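Local coordinates for protein diaminobutyrate-pyruvate transaminase and L-2,4-diaminobutyrate decarboxylase (Vibrio parahaemolyticus, PDB 2QMA) that probably uses pyridoxal 5'-phosphate for transamination of diaminobutyrate with pyruvate and decarboxylation of L-2,4-diaminobutyrate, this chain being its C-terminal, decarboxylase-like domain, at residues D276-A281 / R309-E314; M289-D294 / E314-I319. All coordinates share one frame; numbering follows the deposited sequence.

Contact 1: residues D276-A281 / R309-E314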
ATOM      1  N   ASP A 276      -9.910 -20.409  19.565  1.00 11.35           N
ATOM      2  CA  ASP A 276     -10.201 -20.047  20.919  1.00 11.93           C
ATOM      3  C   ASP A 276      -9.155 -19.012  21.428  1.00 12.36           C
ATOM      4  O   ASP A 276      -8.115 -19.357  22.049  1.00 12.83           O
ATOM      5  CB  ASP A 276     -10.195 -21.315  21.804  1.00 12.17           C
ATOM      6  CG  ASP A 276     -10.625 -21.021  23.230  1.00 14.99           C
ATOM      7  OD1 ASP A 276     -10.651 -19.829  23.617  1.00 12.97           O
ATOM      8  OD2 ASP A 276     -10.883 -22.002  23.980  1.00 17.97           O
ATOM      9  N   LEU A 277      -9.435 -17.748  21.116  1.00 13.81           N
ATOM     10  CA  LEU A 277      -8.526 -16.649  21.359  1.00 11.56           C
ATOM     11  C   LEU A 277      -8.282 -16.459  22.859  1.00 12.43           C
ATOM     12  O   LEU A 277      -7.207 -16.093  23.268  1.00 11.42           O
ATOM     13  CB  LEU A 277      -9.112 -15.371  20.755  1.00 13.05           C
ATOM     14  CG  LEU A 277      -9.275 -15.263  19.240  1.00 12.19           C
ATOM     15  CD1 LEU A 277      -9.641 -13.757  18.822  1.00 11.81           C
ATOM     16  CD2 LEU A 277      -8.029 -15.828  18.504  1.00  9.38           C
ATOM     17  N   ASP A 278      -9.301 -16.696  23.680  1.00 12.14           N
ATOM     18  CA  ASP A 278      -9.122 -16.572  25.128  1.00 12.79           C
ATOM     19  C   ASP A 278      -8.143 -17.588  25.703  1.00 11.39           C
ATOM     20  O   ASP A 278      -7.309 -17.270  26.522  1.00  8.97           O
ATOM     21  CB  ASP A 278     -10.483 -16.673  25.826  1.00 15.01           C
ATOM     22  CG  ASP A 278     -10.492 -15.947  27.137  1.00 19.21           C
ATOM     23  OD1 ASP A 278     -10.129 -14.760  27.180  1.00 21.06           O
ATOM     24  OD2 ASP A 278     -10.881 -16.555  28.125  1.00 21.71           O
ATOM     25  N   PHE A 279      -8.246 -18.832  25.273  1.00  9.81           N
ATOM     26  CA  PHE A 279      -7.253 -19.842  25.726  1.00 10.07           C
ATOM     27  C   PHE A 279      -5.841 -19.578  25.190  1.00  9.19           C
ATOM     28  O   PHE A 279      -4.847 -19.772  25.907  1.00  9.00           O
ATOM     29  CB  PHE A 279      -7.677 -21.257  25.320  1.00 10.77           C
ATOM     30  CG  PHE A 279      -6.794 -22.310  25.878  1.00 11.88           C
ATOM     31  CD1 PHE A 279      -6.983 -22.768  27.175  1.00 13.16           C
ATOM     32  CD2 PHE A 279      -5.750 -22.838  25.120  1.00 10.56           C
ATOM     33  CE1 PHE A 279      -6.141 -23.770  27.709  1.00 14.13           C
ATOM     34  CE2 PHE A 279      -4.931 -23.815  25.626  1.00 13.13           C
ATOM     35  CZ  PHE A 279      -5.129 -24.299  26.940  1.00 14.19           C
ATOM     36  N   ILE A 280      -5.760 -19.108  23.951  1.00  8.08           N
ATOM     37  CA  ILE A 280      -4.466 -18.759  23.366  1.00  8.91           C
ATOM     38  C   ILE A 280      -3.872 -17.622  24.226  1.00  8.62           C
ATOM     39  O   ILE A 280      -2.680 -17.628  24.551  1.00  8.96           O
ATOM     40  CB  ILE A 280      -4.620 -18.382  21.921  1.00  7.95           C
ATOM     41  CG1 ILE A 280      -4.981 -19.654  21.130  1.00 11.04           C
ATOM     42  CG2 ILE A 280      -3.298 -17.791  21.348  1.00  7.26           C
ATOM     43  CD1 ILE A 280      -5.325 -19.416  19.656  1.00 14.08           C
ATOM     44  N   ALA A 281      -4.721 -16.684  24.637  1.00  8.66           N
ATOM     45  CA  ALA A 281      -4.265 -15.551  25.451  1.00 11.27           C
ATOM     46  C   ALA A 281      -3.761 -16.066  26.787  1.00 10.32           C
ATOM     47  O   ALA A 281      -2.774 -15.540  27.355  1.00 12.43           O
ATOM     48  CB  ALA A 281      -5.391 -14.458  25.620  1.00 11.66           C
ATOM     49  N   ARG A 309     -17.822 -14.522  19.883  1.00 17.13           N
ATOM     50  CA  ARG A 309     -16.889 -15.496  19.293  1.00 17.56           C
ATOM     51  C   ARG A 309     -15.414 -15.068  19.273  1.00 15.73           C
ATOM     52  O   ARG A 309     -14.529 -15.910  19.230  1.00 14.07           O
ATOM     53  CB  ARG A 309     -17.363 -15.910  17.922  1.00 17.63           C
ATOM     54  CG  ARG A 309     -18.740 -16.567  18.005  1.00 21.66           C
ATOM     55  CD  ARG A 309     -19.198 -17.142  16.711  1.00 24.28           C
ATOM     56  NE  ARG A 309     -18.176 -18.019  16.136  1.00 30.55           N
ATOM     57  CZ  ARG A 309     -18.263 -18.549  14.923  1.00 31.59           C
ATOM     58  NH1 ARG A 309     -19.343 -18.296  14.180  1.00 30.94           N
ATOM     59  NH2 ARG A 309     -17.280 -19.316  14.454  1.00 31.32           N
ATOM     60  N   LEU A 310     -15.187 -13.762  19.340  1.00 15.42           N
ATOM     61  CA  LEU A 310     -13.857 -13.154  19.358  1.00 14.14           C
ATOM     62  C   LEU A 310     -13.369 -12.959  20.805  1.00 14.15           C
ATOM     63  O   LEU A 310     -12.327 -12.378  21.012  1.00 12.40           O
ATOM     64  CB  LEU A 310     -13.899 -11.789  18.617  1.00 15.38           C
ATOM     65  CG  LEU A 310     -14.341 -11.729  17.160  1.00 11.01           C
ATOM     66  CD1 LEU A 310     -14.306 -10.294  16.643  1.00 12.82           C
ATOM     67  CD2 LEU A 310     -13.364 -12.603  16.332  1.00 11.41           C
ATOM     68  N   LYS A 311     -14.124 -13.464  21.795  1.00 12.88           N
ATOM     69  CA  LYS A 311     -13.721 -13.343  23.202  1.00 13.60           C
ATOM     70  C   LYS A 311     -12.227 -13.659  23.394  1.00 13.07           C
ATOM     71  O   LYS A 311     -11.781 -14.698  22.974  1.00 13.47           O
ATOM     72  CB  LYS A 311     -14.581 -14.259  24.107  1.00 13.69           C
ATOM     73  CG  LYS A 311     -14.230 -14.077  25.600  1.00 18.62           C
ATOM     74  CD  LYS A 311     -14.620 -12.628  26.018  1.00 27.58           C
ATOM     75  CE  LYS A 311     -14.219 -12.317  27.451  1.00 31.78           C
ATOM     76  NZ  LYS A 311     -14.554 -10.903  27.784  1.00 35.03           N
ATOM     77  N   GLY A 312     -11.461 -12.763  24.018  1.00 12.36           N
ATOM     78  CA  GLY A 312      -9.993 -12.946  24.085  1.00 12.52           C
ATOM     79  C   GLY A 312      -9.258 -11.976  23.165  1.00 11.76           C
ATOM     80  O   GLY A 312      -8.129 -11.577  23.426  1.00  9.86           O
ATOM     81  N   VAL A 313      -9.930 -11.551  22.100  1.00 11.96           N
ATOM     82  CA  VAL A 313      -9.328 -10.540  21.192  1.00 13.11           C
ATOM     83  C   VAL A 313      -8.940  -9.302  21.976  1.00 13.37           C
ATOM     84  O   VAL A 313      -7.894  -8.703  21.698  1.00 14.34           O
ATOM     85  CB  VAL A 313     -10.211 -10.197  19.936  1.00 13.00           C
ATOM     86  CG1 VAL A 313     -11.390  -9.335  20.326  1.00 12.51           C
ATOM     87  CG2 VAL A 313      -9.370  -9.462  18.845  1.00 13.67           C
ATOM     88  N   GLU A 314      -9.728  -8.930  22.995  1.00 13.15           N
ATOM     89  CA  GLU A 314      -9.368  -7.706  23.741  1.00 13.48           C
ATOM     90  C   GLU A 314      -8.028  -7.760  24.534  1.00 13.14           C
ATOM     91  O   GLU A 314      -7.553  -6.726  25.016  1.00 12.93           O
ATOM     92  CB  GLU A 314     -10.501  -7.269  24.700  1.00 12.36           C
ATOM     93  CG  GLU A 314     -10.696  -8.155  25.963  1.00 12.49           C
ATOM     94  CD  GLU A 314     -11.160  -9.617  25.723  1.00 14.12           C
ATOM     95  OE1 GLU A 314     -11.676  -9.979  24.591  1.00 13.82           O
ATOM     96  OE2 GLU A 314     -11.047 -10.390  26.728  1.00 13.77           O
TER
HETATM   97  O   HOH W   1     -12.276 -16.478  20.992  1.00 24.63           O
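Leu277, Asp278 and Gly312 carry the meeting of the first helical turn at 277-281 with the loop 309-314, which buries 256 Å² in all. Leu277 gives up the most surface. Its CG stands anti to the carbonyl carbon, beside the backbone N (chi1 -66°). Leu277 CD1 reaches Leu310 O and packs at 3.8 Å on Val313 CB, the two side chains lying side by side and pointing the same way, while Leu277 CB rests 3.5 Å from Lys311 O. The loop comes close at Gly312, in the third position of a type II beta turn from Leu310 to Val313. With phi at 107° and no side chain, Gly312 brings its CA to 3.9 Å from Asp278 CA. Asp278 OD1 lies 3.6 Å from Gly312 CA, but its strongest partner is Arg315, with which it forms a salt bridge. Just after the turn, Glu314 OE1 accepts from Gly312 N at 2.9 Å, on the syn side of the carboxylate. Glu314 OE2 lies only 4.5 Å from Asp278 OD1; the Arg315 salt bridge to Asp278, and a long, weak pairing of Lys311 NZ with Glu314 OE2, would temper the closeness of the two carboxylates. A water bridges the backbones: it accepts from Leu277 N and lies close to both Arg309 O and Lys311 O, at 2.7 Å from the latter. The helix start is itself fixed by Asp276, the N-cap, whose OD1 accepts from Phe279 N from above the carboxylate plane. Leu310 touches Ala266 in another loop. Strand 290-295 packs against both segments: Leu277 and Val313 both touch Val293, and Ile280 and Ala281 touch Met291.

Contact 2: residues M289-D294 / E314-I319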
HETATM    1  N   MSE A 289       4.450 -15.159  26.154  1.00 13.31           N
HETATM    2  CA  MSE A 289       4.479 -14.911  24.680  1.00 11.60           C
HETATM    3  C   MSE A 289       3.630 -13.717  24.298  1.00 10.61           C
HETATM    4  O   MSE A 289       2.737 -13.281  25.029  1.00 10.38           O
HETATM    5  CB  MSE A 289       3.973 -16.152  23.858  1.00 11.38           C
HETATM    6  CG  MSE A 289       4.581 -17.516  24.271  1.00 10.14           C
HETATM    7 SE   MSE A 289       3.924 -19.028  23.285  0.70 17.40          SE
HETATM    8  CE  MSE A 289       2.079 -19.009  23.905  1.00 13.73           C
ATOM      9  N   TRP A 290       3.898 -13.232  23.095  1.00 10.43           N
ATOM     10  CA  TRP A 290       3.070 -12.241  22.385  1.00 11.25           C
ATOM     11  C   TRP A 290       1.952 -12.955  21.592  1.00 10.72           C
ATOM     12  O   TRP A 290       2.247 -13.782  20.723  1.00 10.71           O
ATOM     13  CB  TRP A 290       4.007 -11.577  21.384  1.00 10.73           C
ATOM     14  CG  TRP A 290       3.445 -10.486  20.601  1.00 12.51           C
ATOM     15  CD1 TRP A 290       2.521 -10.579  19.562  1.00 11.50           C
ATOM     16  CD2 TRP A 290       3.799  -9.099  20.705  1.00 11.27           C
ATOM     17  NE1 TRP A 290       2.265  -9.319  19.063  1.00 12.64           N
ATOM     18  CE2 TRP A 290       3.037  -8.399  19.727  1.00 13.55           C
ATOM     19  CE3 TRP A 290       4.665  -8.378  21.541  1.00 13.32           C
ATOM     20  CZ2 TRP A 290       3.102  -6.997  19.577  1.00 12.54           C
ATOM     21  CZ3 TRP A 290       4.743  -7.009  21.381  1.00 14.25           C
ATOM     22  CH2 TRP A 290       3.965  -6.326  20.417  1.00 14.96           C
HETATM   23  N   MSE A 291       0.688 -12.606  21.850  1.00  9.92           N
HETATM   24  CA  MSE A 291      -0.396 -13.140  21.062  1.00 11.07           C
HETATM   25  C   MSE A 291      -0.744 -12.113  20.022  1.00 10.94           C
HETATM   26  O   MSE A 291      -1.108 -10.968  20.349  1.00 11.99           O
HETATM   27  CB  MSE A 291      -1.657 -13.463  21.864  1.00 10.63           C
HETATM   28  CG  MSE A 291      -2.804 -13.907  20.818  1.00 12.02           C
HETATM   29 SE   MSE A 291      -4.444 -14.483  21.702  0.70 15.39          SE
HETATM   30  CE  MSE A 291      -5.115 -12.785  22.345  1.00 11.49           C
ATOM     31  N   HIS A 292      -0.626 -12.542  18.782  1.00  8.60           N
ATOM     32  CA  HIS A 292      -1.032 -11.734  17.633  1.00  8.90           C
ATOM     33  C   HIS A 292      -2.333 -12.336  17.125  1.00  8.93           C
ATOM     34  O   HIS A 292      -2.394 -13.550  16.830  1.00 10.87           O
ATOM     35  CB  HIS A 292       0.066 -11.687  16.531  1.00  7.88           C
ATOM     36  CG  HIS A 292      -0.428 -11.046  15.259  1.00  9.35           C
ATOM     37  ND1 HIS A 292      -0.623  -9.686  15.133  1.00 10.16           N
ATOM     38  CD2 HIS A 292      -0.825 -11.594  14.075  1.00 11.72           C
ATOM     39  CE1 HIS A 292      -1.119  -9.418  13.936  1.00 10.47           C
ATOM     40  NE2 HIS A 292      -1.214 -10.550  13.257  1.00 10.95           N
ATOM     41  N   VAL A 293      -3.373 -11.503  16.998  1.00  7.90           N
ATOM     42  CA  VAL A 293      -4.662 -11.996  16.455  1.00  8.84           C
ATOM     43  C   VAL A 293      -4.761 -11.640  14.969  1.00  9.24           C
ATOM     44  O   VAL A 293      -4.764 -10.465  14.617  1.00  9.09           O
ATOM     45  CB  VAL A 293      -5.895 -11.477  17.230  1.00  8.94           C
ATOM     46  CG1 VAL A 293      -7.202 -11.924  16.446  1.00  9.98           C
ATOM     47  CG2 VAL A 293      -5.891 -12.000  18.673  1.00  7.94           C
ATOM     48  N   ASP A 294      -4.816 -12.644  14.091  1.00 11.08           N
ATOM     49  CA  ASP A 294      -5.037 -12.352  12.693  1.00 12.09           C
ATOM     50  C   ASP A 294      -6.566 -12.261  12.458  1.00 12.81           C
ATOM     51  O   ASP A 294      -7.260 -13.283  12.209  1.00 12.48           O
ATOM     52  CB  ASP A 294      -4.372 -13.409  11.791  1.00 14.04           C
ATOM     53  CG  ASP A 294      -4.570 -13.129  10.275  1.00 17.39           C
ATOM     54  OD1 ASP A 294      -5.273 -12.158   9.910  1.00 14.64           O
ATOM     55  OD2 ASP A 294      -4.032 -13.915   9.448  1.00 20.42           O
ATOM     56  N   GLU A 314      -9.728  -8.930  22.995  1.00 13.15           N
ATOM     57  CA  GLU A 314      -9.368  -7.706  23.741  1.00 13.48           C
ATOM     58  C   GLU A 314      -8.028  -7.760  24.534  1.00 13.14           C
ATOM     59  O   GLU A 314      -7.553  -6.726  25.016  1.00 12.93           O
ATOM     60  CB  GLU A 314     -10.501  -7.269  24.700  1.00 12.36           C
ATOM     61  CG  GLU A 314     -10.696  -8.155  25.963  1.00 12.49           C
ATOM     62  CD  GLU A 314     -11.160  -9.617  25.723  1.00 14.12           C
ATOM     63  OE1 GLU A 314     -11.676  -9.979  24.591  1.00 13.82           O
ATOM     64  OE2 GLU A 314     -11.047 -10.390  26.728  1.00 13.77           O
ATOM     65  N   ARG A 315      -7.481  -8.956  24.705  1.00 12.85           N
ATOM     66  CA  ARG A 315      -6.241  -9.197  25.451  1.00 12.23           C
ATOM     67  C   ARG A 315      -4.992  -9.347  24.557  1.00 12.40           C
ATOM     68  O   ARG A 315      -3.875  -9.450  25.085  1.00 11.54           O
ATOM     69  CB  ARG A 315      -6.401 -10.478  26.280  1.00 11.70           C
ATOM     70  CG  ARG A 315      -7.700 -10.507  27.172  1.00 14.72           C
ATOM     71  CD  ARG A 315      -7.973 -11.910  27.717  1.00 13.86           C
ATOM     72  NE  ARG A 315      -6.827 -12.392  28.457  1.00 17.62           N
ATOM     73  CZ  ARG A 315      -6.607 -13.665  28.769  1.00 15.26           C
ATOM     74  NH1 ARG A 315      -5.525 -13.955  29.461  1.00 15.07           N
ATOM     75  NH2 ARG A 315      -7.442 -14.638  28.367  1.00 14.59           N
ATOM     76  N   ALA A 316      -5.187  -9.306  23.221  1.00 12.30           N
ATOM     77  CA  ALA A 316      -4.092  -9.498  22.246  1.00 12.09           C
ATOM     78  C   ALA A 316      -2.991  -8.479  22.446  1.00 11.95           C
ATOM     79  O   ALA A 316      -3.255  -7.304  22.768  1.00 13.33           O
ATOM     80  CB  ALA A 316      -4.625  -9.375  20.825  1.00 11.35           C
ATOM     81  N   HIS A 317      -1.757  -8.894  22.206  1.00 11.59           N
ATOM     82  CA  HIS A 317      -0.694  -7.898  22.095  1.00 12.58           C
ATOM     83  C   HIS A 317      -0.847  -7.087  20.819  1.00 12.61           C
ATOM     84  O   HIS A 317      -0.550  -5.883  20.815  1.00 12.58           O
ATOM     85  CB  HIS A 317       0.701  -8.515  22.092  1.00 12.73           C
ATOM     86  CG  HIS A 317       1.119  -9.100  23.409  1.00 16.22           C
ATOM     87  ND1 HIS A 317       0.530 -10.230  23.939  1.00 14.09           N
ATOM     88  CD2 HIS A 317       2.074  -8.715  24.290  1.00 16.30           C
ATOM     89  CE1 HIS A 317       1.115 -10.518  25.094  1.00 17.80           C
ATOM     90  NE2 HIS A 317       2.057  -9.614  25.330  1.00 16.64           N
ATOM     91  N   SER A 318      -1.250  -7.771  19.724  1.00 12.00           N
ATOM     92  CA  SER A 318      -1.479  -7.073  18.459  1.00 11.91           C
ATOM     93  C   SER A 318      -2.639  -7.718  17.719  1.00 12.08           C
ATOM     94  O   SER A 318      -2.891  -8.923  17.902  1.00 11.95           O
ATOM     95  CB  SER A 318      -0.212  -7.090  17.597  1.00 11.09           C
ATOM     96  OG  SER A 318       0.264  -8.416  17.351  1.00 13.68           O
ATOM     97  N   ILE A 319      -3.328  -6.918  16.898  1.00 12.28           N
ATOM     98  CA  ILE A 319      -4.469  -7.376  16.122  1.00 11.81           C
ATOM     99  C   ILE A 319      -4.399  -6.777  14.731  1.00 13.14           C
ATOM    100  O   ILE A 319      -4.288  -5.550  14.576  1.00 13.47           O
ATOM    101  CB  ILE A 319      -5.787  -6.915  16.719  1.00 11.35           C
ATOM    102  CG1 ILE A 319      -5.960  -7.402  18.193  1.00 10.56           C
ATOM    103  CG2 ILE A 319      -6.984  -7.336  15.834  1.00  8.82           C
ATOM    104  CD1 ILE A 319      -7.019  -6.624  18.923  1.00 14.68           C
TER
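Trp290, His292 and Ser318 make the polar centre of this buried contact between strand 290-294 and the segment 314-319. Ser318 OG, set between its backbone N and carbonyl carbon (chi1 56°), is shared by two rings: Trp290 NE1 donates to Ser318 OG at 2.8 Å, close to the indole plane, and His292 ND1 lies 2.7 Å from Ser318 OG in a hydrogen bond that could run either way. The far side of the imidazole is held by His292 NE2 bonding to Asn171. Backbone bonds set a parallel register, with His292 opposite Ser318 and Val293 opposite Ile319. Val293 N donates to Ser318 O at 2.8 Å and nearly straight (171°), whereas Met291 O takes Ser318 N at 3.3 Å and a weak bond from His317 N. Ring contacts come next: His317 CB sits over the centre of the Trp290 five-membered ring, 3.3 Å from its centroid, and the two rings form an offset stack with planes at 28°. Trp181 meets both rings edge-to-face. On the face that carries Val293 and Ile319, Val293 CG2 packs on Ala316 CB at 3.6 Å, and the bent end of selenomethionine Met291 puts CE only 3.4 Å from Ala316 CA. Adjacent parallel strands of this kind belong to the central mixed sheet of fold-type I pyridoxal-phosphate enzymes; strand 318-322 leads towards Lys325, predicted to carry the cofactor but unmodified in this structure, whose side chain is about 12 Å from that of His292.

Overall arrangement
Going from the N terminus, the chain passes through the start of helix 277-287, then strand 290-295, the loop at 309-314 and strand 318-322. Contact 1 closes the span from the helix to the loop, with 27 residues between its segments; contact 2 closes the span from one strand to the next, with 19 between. Because their segments alternate, the closures cross rather than nest, and they share Glu314. Their centres lie 9 Å apart and they touch directly: Ile280 CG2 packs on Met291 SE at 3.5 Å, and Gly312 O lies near Met291 CE. Together they tie helix 277-287 and the loop before strand 318-322 to two adjacent parallel strands inside the central sheet.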